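Local atomic coordinates of dehydrogenase (Sinorhizobium meliloti, PDB entry 3UOE), a protein that probably catalyses an oxidation-reduction reaction as a member of the LDH2/MDH2 family of dehydrogenases, with a substrate that is not established. Residues G141-Y146 / T179-I184; A255-V260 / N267-V272. All blocks are in the same frame, centred on the assembly; numbering follows the deposited sequence.

Interaction 1. Residues G141-Y146 / T179-I184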
loop_
_atom_site.group_PDB
_atom_site.type_symbol
_atom_site.label_atom_id
_atom_site.label_comp_id
_atom_site.label_asym_id
_atom_site.label_seq_id
_atom_site.Cartn_x
_atom_site.Cartn_y
_atom_site.Cartn_z
ATOM N N GLY A 141 15.796 -2.699 -8.776
ATOM C CA GLY A 141 16.111 -3.855 -7.969
ATOM C C GLY A 141 15.205 -3.926 -6.754
ATOM O O GLY A 141 14.035 -3.549 -6.821
HETATM N N MSE A 142 15.753 -4.406 -5.643
HETATM C CA MSE A 142 14.969 -4.710 -4.452
HETATM C C MSE A 142 14.632 -3.465 -3.653
HETATM O O MSE A 142 15.521 -2.837 -3.088
HETATM C CB MSE A 142 15.747 -5.684 -3.568
HETATM C CG MSE A 142 15.141 -5.910 -2.184
HETATM SE SE MSE A 142 16.274 -7.079 -1.063
HETATM C CE MSE A 142 17.723 -5.837 -0.662
ATOM N N LEU A 143 13.351 -3.122 -3.579
ATOM C CA LEU A 143 12.955 -1.859 -2.958
ATOM C C LEU A 143 13.226 -1.792 -1.450
ATOM O O LEU A 143 13.314 -0.705 -0.886
ATOM C CB LEU A 143 11.490 -1.539 -3.258
ATOM C CG LEU A 143 11.096 -1.449 -4.740
ATOM C CD1 LEU A 143 9.720 -0.795 -4.901
ATOM C CD2 LEU A 143 12.148 -0.686 -5.541
ATOM N N ALA A 144 13.361 -2.947 -0.801
ATOM C CA ALA A 144 13.643 -2.981 0.632
ATOM C C ALA A 144 14.923 -2.204 0.947
ATOM O O ALA A 144 15.056 -1.608 2.022
ATOM C CB ALA A 144 13.747 -4.437 1.139
ATOM N N TYR A 145 15.858 -2.206 -0.001
ATOM C CA TYR A 145 17.141 -1.536 0.178
ATOM C C TYR A 145 16.930 -0.055 0.520
ATOM O O TYR A 145 17.551 0.475 1.442
ATOM C CB TYR A 145 17.993 -1.673 -1.091
ATOM C CG TYR A 145 19.418 -1.169 -0.939
ATOM C CD1 TYR A 145 19.716 0.184 -1.066
ATOM C CD2 TYR A 145 20.459 -2.048 -0.665
ATOM C CE1 TYR A 145 21.017 0.656 -0.916
ATOM C CE2 TYR A 145 21.763 -1.594 -0.517
ATOM C CZ TYR A 145 22.036 -0.241 -0.642
ATOM O OH TYR A 145 23.331 0.211 -0.498
ATOM N N TYR A 146 16.047 0.595 -0.235
ATOM C CA TYR A 146 15.757 2.012 -0.062
ATOM C C TYR A 146 14.905 2.242 1.184
ATOM O O TYR A 146 15.208 3.128 1.981
ATOM C CB TYR A 146 15.075 2.575 -1.315
ATOM C CG TYR A 146 15.749 2.121 -2.594
ATOM C CD1 TYR A 146 17.020 2.591 -2.946
ATOM C CD2 TYR A 146 15.133 1.201 -3.434
ATOM C CE1 TYR A 146 17.658 2.160 -4.114
ATOM C CE2 TYR A 146 15.750 0.769 -4.602
ATOM C CZ TYR A 146 17.011 1.249 -4.939
ATOM O OH TYR A 146 17.611 0.815 -6.100
ATOM N N THR A 179 4.438 -5.776 -12.009
ATOM C CA THR A 179 4.602 -6.508 -10.757
ATOM C C THR A 179 4.472 -5.580 -9.547
ATOM O O THR A 179 4.193 -6.029 -8.438
ATOM C CB THR A 179 5.934 -7.282 -10.709
ATOM O OG1 THR A 179 7.016 -6.392 -10.995
ATOM C CG2 THR A 179 5.931 -8.414 -11.729
ATOM N N ASN A 180 4.697 -4.287 -9.780
ATOM C CA ASN A 180 4.341 -3.199 -8.848
ATOM C C ASN A 180 4.539 -3.454 -7.363
ATOM O O ASN A 180 3.569 -3.532 -6.602
ATOM C CB ASN A 180 2.905 -2.731 -9.090
ATOM C CG ASN A 180 2.691 -2.259 -10.508
ATOM O OD1 ASN A 180 3.627 -2.254 -11.315
ATOM N ND2 ASN A 180 1.461 -1.857 -10.825
ATOM N N PRO A 181 5.802 -3.549 -6.943
ATOM C CA PRO A 181 6.123 -3.692 -5.526
ATOM C C PRO A 181 5.925 -2.368 -4.790
ATOM O O PRO A 181 6.066 -1.277 -5.372
ATOM C CB PRO A 181 7.620 -4.034 -5.527
ATOM C CG PRO A 181 8.100 -3.884 -6.939
ATOM C CD PRO A 181 6.991 -3.334 -7.779
ATOM N N VAL A 182 5.593 -2.476 -3.508
ATOM C CA VAL A 182 5.688 -1.350 -2.604
ATOM C C VAL A 182 6.516 -1.765 -1.395
ATOM O O VAL A 182 6.365 -2.867 -0.878
ATOM C CB VAL A 182 4.310 -0.872 -2.148
ATOM C CG1 VAL A 182 3.527 -2.023 -1.529
ATOM C CG2 VAL A 182 4.465 0.274 -1.159
ATOM N N ALA A 183 7.411 -0.886 -0.959
ATOM C CA ALA A 183 8.192 -1.134 0.247
ATOM C C ALA A 183 7.950 -0.043 1.294
ATOM O O ALA A 183 7.819 1.140 0.962
ATOM C CB ALA A 183 9.669 -1.248 -0.089
ATOM N N ILE A 184 7.886 -0.443 2.559
ATOM C CA ILE A 184 7.679 0.507 3.647
ATOM C C ILE A 184 8.707 0.318 4.765
ATOM O O ILE A 184 8.788 -0.744 5.378
ATOM C CB ILE A 184 6.249 0.418 4.218
ATOM C CG1 ILE A 184 5.216 0.659 3.114
ATOM C CG2 ILE A 184 6.054 1.426 5.346
ATOM C CD1 ILE A 184 3.770 0.521 3.577
#
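Leu143, at the entrance to helix 144-152, packs against Pro181 and Ala183 on the chain that runs into strand 182-186, so the contact belongs to the helix-on-sheet packing of the seven-stranded mixed sheet. The side chains that meet are all apolar, with a few backbone polar atoms at van der Waals distance, and the contact rests on one branched side chain facing two small, compact ones. The Leu143 CB meets the methyl carbon CB of Ala183 at 3.7 Å. Further out, Leu143 CD1 reaches the proline, 3.9 Å from Pro181 CB and 3.7 Å from Pro181 O, and the two side chains cross at about a right angle. The torsion chi1 of -57° sets Leu143 CG opposite its own carbonyl carbon and lets the branch extend past Ala183 to the pyrrolidine ring. The second methyl turns back to its own segment, where Leu143 CD2 lies 4.0 Å from Tyr146 CE2, at the phenol ring.

The residue types suit these distances. Alanine fits position 183 because its methyl meets a backbone at close quarters: the CA atoms of Ala144 and Ala183 are 5.8 Å apart, and Ala183 CB is also 4.1 Å from Ala144 N. Proline offers leucine a rigid hydrocarbon surface, CB and CG, and has no N-H of its own to satisfy. On the helical side, the hydrogen bond from Tyr145 N to Met142 O, 3.2 Å, forms the turn that carries Leu143 toward the strand.

Strand 182-186 runs between strands 156-161 and 193-197, and Asp196 of the latter touches both Leu143 and Ala183 while accepting a weak hydrogen bond from Ala144 N. Tyr146 packs on helix 109-127, its hydroxyl bonded to Met140 O, and Tyr145 lies against helix 46-61.

Interaction 2. Residues A255-V260 / N267-V272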
loop_
_atom_site.group_PDB
_atom_site.type_symbol
_atom_site.label_atom_id
_atom_site.label_comp_id
_atom_site.label_asym_id
_atom_site.label_seq_id
_atom_site.Cartn_x
_atom_site.Cartn_y
_atom_site.Cartn_z
ATOM N N ALA A 255 -3.732 0.415 -8.053
ATOM C CA ALA A 255 -3.516 1.706 -7.408
ATOM C C ALA A 255 -2.080 2.157 -7.658
ATOM O O ALA A 255 -1.840 3.272 -8.117
ATOM C CB ALA A 255 -3.805 1.631 -5.910
ATOM N N ILE A 256 -1.130 1.274 -7.368
ATOM C CA ILE A 256 0.277 1.589 -7.555
ATOM C C ILE A 256 0.540 2.021 -8.995
ATOM O O ILE A 256 1.169 3.056 -9.244
ATOM C CB ILE A 256 1.172 0.401 -7.160
ATOM C CG1 ILE A 256 1.048 0.143 -5.657
ATOM C CG2 ILE A 256 2.625 0.660 -7.540
ATOM C CD1 ILE A 256 1.645 -1.147 -5.193
ATOM N N GLU A 257 0.033 1.235 -9.939
ATOM C CA GLU A 257 0.175 1.531 -11.362
ATOM C C GLU A 257 -0.228 2.976 -11.657
ATOM O O GLU A 257 0.498 3.723 -12.315
ATOM C CB GLU A 257 -0.718 0.583 -12.173
ATOM C CG GLU A 257 -0.526 0.676 -13.676
ATOM C CD GLU A 257 0.704 -0.088 -14.125
ATOM O OE1 GLU A 257 0.846 -1.261 -13.706
ATOM O OE2 GLU A 257 1.532 0.484 -14.879
ATOM N N LEU A 258 -1.396 3.355 -11.156
ATOM C CA LEU A 258 -2.000 4.646 -11.467
ATOM C C LEU A 258 -1.268 5.781 -10.768
ATOM O O LEU A 258 -1.023 6.817 -11.370
ATOM C CB LEU A 258 -3.482 4.644 -11.066
ATOM C CG LEU A 258 -4.324 3.521 -11.682
ATOM C CD1 LEU A 258 -5.664 3.365 -10.966
ATOM C CD2 LEU A 258 -4.531 3.762 -13.175
ATOM N N LEU A 259 -0.920 5.584 -9.496
ATOM C CA LEU A 259 -0.164 6.592 -8.766
ATOM C C LEU A 259 1.177 6.851 -9.446
ATOM O O LEU A 259 1.557 8.002 -9.674
ATOM C CB LEU A 259 0.049 6.183 -7.305
ATOM C CG LEU A 259 -1.202 6.109 -6.424
ATOM C CD1 LEU A 259 -0.942 5.248 -5.196
ATOM C CD2 LEU A 259 -1.651 7.504 -6.018
ATOM N N VAL A 260 1.892 5.789 -9.795
ATOM C CA VAL A 260 3.203 5.977 -10.411
ATOM C C VAL A 260 3.113 6.772 -11.723
ATOM O O VAL A 260 3.816 7.766 -11.897
ATOM C CB VAL A 260 3.943 4.647 -10.623
ATOM C CG1 VAL A 260 5.249 4.889 -11.346
ATOM C CG2 VAL A 260 4.209 3.989 -9.286
ATOM N N ASN A 267 5.180 5.619 -18.310
ATOM C CA ASN A 267 4.140 4.931 -19.064
ATOM C C ASN A 267 3.403 3.856 -18.271
ATOM O O ASN A 267 3.973 3.222 -17.371
ATOM C CB ASN A 267 4.726 4.355 -20.352
ATOM C CG ASN A 267 5.088 5.439 -21.346
ATOM O OD1 ASN A 267 6.247 5.794 -21.498
ATOM N ND2 ASN A 267 4.086 6.001 -21.991
ATOM N N LEU A 268 2.130 3.668 -18.601
ATOM C CA LEU A 268 1.357 2.557 -18.061
ATOM C C LEU A 268 1.925 1.213 -18.540
ATOM O O LEU A 268 2.444 1.114 -19.662
ATOM C CB LEU A 268 -0.111 2.682 -18.460
ATOM C CG LEU A 268 -1.005 3.719 -17.756
ATOM C CD1 LEU A 268 -0.864 3.677 -16.235
ATOM C CD2 LEU A 268 -0.747 5.116 -18.302
ATOM N N ALA A 269 1.807 0.190 -17.692
ATOM C CA ALA A 269 2.414 -1.125 -17.935
ATOM C C ALA A 269 2.414 -1.616 -19.378
ATOM O O ALA A 269 3.466 -2.005 -19.882
ATOM C CB ALA A 269 1.811 -2.201 -17.005
ATOM N N PRO A 270 1.242 -1.619 -20.045
ATOM C CA PRO A 270 1.216 -2.176 -21.408
ATOM C C PRO A 270 2.218 -1.494 -22.358
ATOM O O PRO A 270 2.631 -2.102 -23.343
ATOM C CB PRO A 270 -0.230 -1.913 -21.873
ATOM C CG PRO A 270 -1.029 -1.805 -20.606
ATOM C CD PRO A 270 -0.086 -1.129 -19.628
ATOM N N ASP A 271 2.604 -0.256 -22.066
ATOM C CA ASP A 271 3.550 0.470 -22.910
ATOM C C ASP A 271 4.961 0.420 -22.358
ATOM O O ASP A 271 5.874 1.037 -22.920
ATOM C CB ASP A 271 3.133 1.937 -23.048
ATOM C CG ASP A 271 1.742 2.089 -23.618
ATOM O OD1 ASP A 271 0.940 2.869 -23.056
ATOM O OD2 ASP A 271 1.449 1.403 -24.615
ATOM N N VAL A 272 5.148 -0.298 -21.257
ATOM C CA VAL A 272 6.437 -0.271 -20.576
ATOM C C VAL A 272 7.424 -1.294 -21.132
ATOM O O VAL A 272 7.076 -2.460 -21.331
ATOM C CB VAL A 272 6.269 -0.460 -19.046
ATOM C CG1 VAL A 272 7.628 -0.668 -18.367
ATOM C CG2 VAL A 272 5.529 0.735 -18.445
#
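The backbones of helix 246-264 and the loop that follows it come within 6.9 Å of each other at the CA atoms of Glu257 and Leu268, where the chain has doubled back beside its own helix. The loop folds back alongside the helix, and a buried glutamate accepts a bond from the first residue of the short 3-10 segment 269-271. Glu257 projects with CG anti to the backbone N, chi1 -173°, and a bend at chi2 then turns its carboxylate toward the loop. There Glu257 OE2 accepts a hydrogen bond from Ala269 N, 2.8 Å long. The N-H...O angle is 141°. The donor stands well above the carboxylate plane, 51° out of it.

Glutamate suits this place because it spans the gap between helix and loop and still presents two acceptors: the other oxygen, OE1, takes the backbone N-H of Gly178. Such bonds would be expected to help offset the cost of burying a carboxylate. The aliphatic part is used as well, since the Leu268 side chain lies aslant the glutamate's methylenes, with Leu268 CD1 4.0 Å from Glu257 CG. The second subunit packs on both segments, its Phe193 on Leu258 and its Tyr306 on Pro270. Alanine at 269 is small enough for its methyl to lie close to the same carboxylate as its N-H, with Ala269 CB 3.4 Å from Glu257 OE2.

Overall arrangement
Interaction 1 and interaction 2 follow one another along the chain, and their centres lie 15 Å apart. They are joined through Asn180, which precedes the proline of interaction 1: Asn180 ND2 is 3.0 Å from Glu257 OE1, a probable hydrogen bond, and also bonds Gly253 O one helical turn earlier. The glutamate that bonds the loop at 267-272 thus also probably bonds the residue leading into strand 182-186. Ile256 CD1 packs beside this link, 3.4 Å from the carbonyl Asn180 O and 4.1 Å from Val182 CB. Helix 246-264, which supplies one side of interaction 2, therefore also touches segment 179-184, and Ile184 packs on Ala255 of the second subunit.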